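Local coordinates for glycosyl hydrolase family 88 (Pedobacter heparinus, PDB 3WIW), which cleaves unsaturated glucuronyl residues from heparin-derived oligosaccharides within an alpha6/alpha6-barrel of the glycoside hydrolase 88 family, at residues N55-N60 / T372-A377. Residues are numbered along the deposited sequence; the frame is centred on the assembly and turned at random. Where two conformers were deposited one is given.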
loop_
_atom_site.group_PDB
_atom_site.type_symbol
_atom_site.label_atom_id
_atom_site.label_comp_id
_atom_site.label_asym_id
_atom_site.label_seq_id
_atom_site.Cartn_x
_atom_site.Cartn_y
_atom_site.Cartn_z
ATOM N N ASN A 55 15.570 -7.818 0.023
ATOM C CA ASN A 55 14.334 -8.187 0.688
ATOM C C ASN A 55 13.476 -9.143 -0.117
ATOM O O ASN A 55 13.456 -9.084 -1.344
ATOM C CB ASN A 55 13.561 -6.919 1.019
ATOM C CG ASN A 55 14.309 -6.066 2.001
ATOM O OD1 ASN A 55 14.516 -6.485 3.142
ATOM N ND2 ASN A 55 14.797 -4.918 1.557
ATOM N N PRO A 56 12.754 -10.040 0.562
ATOM C CA PRO A 56 11.879 -10.951 -0.192
ATOM C C PRO A 56 10.734 -10.185 -0.842
ATOM O O PRO A 56 10.082 -9.374 -0.177
ATOM C CB PRO A 56 11.374 -11.900 0.895
ATOM C CG PRO A 56 11.405 -11.100 2.140
ATOM C CD PRO A 56 12.627 -10.222 2.022
ATOM N N ARG A 57 10.505 -10.437 -2.133
ATOM C CA ARG A 57 9.451 -9.756 -2.874
ATOM C C ARG A 57 8.293 -10.664 -3.296
ATOM O O ARG A 57 7.143 -10.363 -3.025
ATOM C CB ARG A 57 10.025 -9.055 -4.108
ATOM C CG ARG A 57 8.958 -8.431 -5.000
ATOM C CD ARG A 57 9.563 -7.580 -6.125
ATOM N NE ARG A 57 8.595 -7.349 -7.185
ATOM C CZ ARG A 57 8.606 -6.351 -8.060
ATOM N NH1 ARG A 57 9.516 -5.370 -7.957
ATOM N NH2 ARG A 57 7.670 -6.308 -9.014
ATOM N N SER A 58 8.591 -11.752 -3.997
ATOM C CA SER A 58 7.549 -12.623 -4.515
ATOM C C SER A 58 8.156 -13.992 -4.785
ATOM O O SER A 58 9.359 -14.198 -4.590
ATOM C CB SER A 58 6.907 -12.047 -5.785
ATOM O OG SER A 58 7.871 -11.858 -6.810
ATOM N N VAL A 59 7.330 -14.937 -5.231
ATOM C CA VAL A 59 7.812 -16.273 -5.537
ATOM C C VAL A 59 7.689 -16.501 -7.043
ATOM O O VAL A 59 6.613 -16.354 -7.619
ATOM C CB VAL A 59 7.038 -17.326 -4.734
ATOM C CG1 VAL A 59 7.485 -18.749 -5.125
ATOM C CG2 VAL A 59 7.244 -17.106 -3.239
ATOM N N ASN A 60 8.810 -16.823 -7.677
ATOM C CA ASN A 60 8.860 -17.085 -9.113
ATOM C C ASN A 60 8.122 -18.363 -9.484
ATOM O O ASN A 60 7.932 -19.230 -8.624
ATOM C CB ASN A 60 10.318 -17.228 -9.527
ATOM C CG ASN A 60 11.090 -15.936 -9.358
ATOM O OD1 ASN A 60 10.577 -14.847 -9.664
ATOM N ND2 ASN A 60 12.313 -16.034 -8.843
ATOM N N THR A 372 0.894 -15.143 -6.822
ATOM C CA THR A 372 2.079 -15.328 -5.998
ATOM C C THR A 372 1.903 -14.488 -4.743
ATOM O O THR A 372 1.206 -13.466 -4.767
ATOM C CB THR A 372 3.390 -14.792 -6.733
ATOM O OG1 THR A 372 4.484 -14.699 -5.801
ATOM C CG2 THR A 372 3.210 -13.390 -7.263
ATOM N N PRO A 373 2.537 -14.897 -3.636
ATOM C CA PRO A 373 2.679 -13.921 -2.557
ATOM C C PRO A 373 3.440 -12.678 -3.024
ATOM O O PRO A 373 4.271 -12.743 -3.935
ATOM C CB PRO A 373 3.547 -14.656 -1.542
ATOM C CG PRO A 373 4.330 -15.603 -2.360
ATOM C CD PRO A 373 3.337 -16.106 -3.380
ATOM N N LEU A 374 3.140 -11.546 -2.396
ATOM C CA LEU A 374 3.850 -10.304 -2.638
ATOM C C LEU A 374 4.070 -9.614 -1.316
ATOM O O LEU A 374 3.183 -9.573 -0.452
ATOM C CB LEU A 374 3.060 -9.427 -3.603
ATOM C CG LEU A 374 3.471 -9.613 -5.089
ATOM C CD1 LEU A 374 2.384 -9.129 -6.032
ATOM C CD2 LEU A 374 4.790 -8.824 -5.306
ATOM N N ASN A 375 5.266 -9.056 -1.142
ATOM C CA ASN A 375 5.611 -8.437 0.123
ATOM C C ASN A 375 4.642 -7.331 0.568
ATOM O O ASN A 375 4.311 -7.238 1.759
ATOM C CB ASN A 375 7.076 -7.990 0.135
ATOM C CG ASN A 375 7.450 -7.021 -0.999
ATOM O OD1 ASN A 375 6.590 -6.446 -1.694
ATOM N ND2 ASN A 375 8.760 -6.828 -1.183
ATOM N N TYR A 376 4.093 -6.561 -0.366
ATOM C CA TYR A 376 3.159 -5.513 0.042
ATOM C C TYR A 376 1.789 -6.038 0.432
ATOM O O TYR A 376 1.106 -5.407 1.240
ATOM C CB TYR A 376 3.041 -4.385 -0.975
ATOM C CG TYR A 376 2.813 -4.800 -2.420
ATOM C CD1 TYR A 376 1.521 -4.990 -2.928
ATOM C CD2 TYR A 376 3.893 -4.952 -3.295
ATOM C CE1 TYR A 376 1.315 -5.333 -4.254
ATOM C CE2 TYR A 376 3.706 -5.285 -4.643
ATOM C CZ TYR A 376 2.405 -5.472 -5.111
ATOM O OH TYR A 376 2.166 -5.779 -6.434
ATOM N N ALA A 377 1.378 -7.197 -0.095
ATOM C CA ALA A 377 0.140 -7.816 0.409
ATOM C C ALA A 377 0.301 -8.109 1.894
ATOM O O ALA A 377 -0.593 -7.824 2.695
ATOM C CB ALA A 377 -0.189 -9.068 -0.340
#
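Thr372 OG1 is gripped by two hydrogen bonds: it takes the N-H of Val59 N at 2.9 Å, nearly straight at 167°, and gives its own proton to Pro373 O at 2.7 Å, on a lone pair of that carbonyl. Threonine suits the place because one hydroxyl, set anti to the backbone N (chi1 167°), can accept and donate at once; an alanine here removes this hydroxyl, and would probably weaken the hold on strand 55-59 and leave the Pro373 carbonyl less firmly oriented. Pro373 O also receives a CA-H...O contact from Ser58 CA at 3.3 Å. Valine's compact, branched side chain presses its CG2 methyl tightly on CG of the rigid Pro373 ring (Val59 CG2 to Pro373 CG 3.4 Å), the two crossing obliquely. Further along the antiparallel pair of segments, Asn375 closes the other end twice: its backbone N donates a hydrogen bond to Arg57 O (3.0 Å) and its ND2 one to Pro56 O (3.0 Å), on a lone pair. Asparagine fits because its amide, folded back between backbone N and carbonyl carbon (chi1 57°), has a second N-H for Thr74 OG1. Arg57, extended, runs beside Leu374 to salt bridges with Glu369 and Asp72. Leu374's side chain lies about 5 Å from that of Arg246, a predicted substrate-binding residue. Arg57 and Ser58 both face Arg66, a classic beta bulge in hairpin 55-59/65-68, which the Thr372 and Asn375 bonds join to the N-cap end of helix 375-392 in this alpha6/alpha6-barrel.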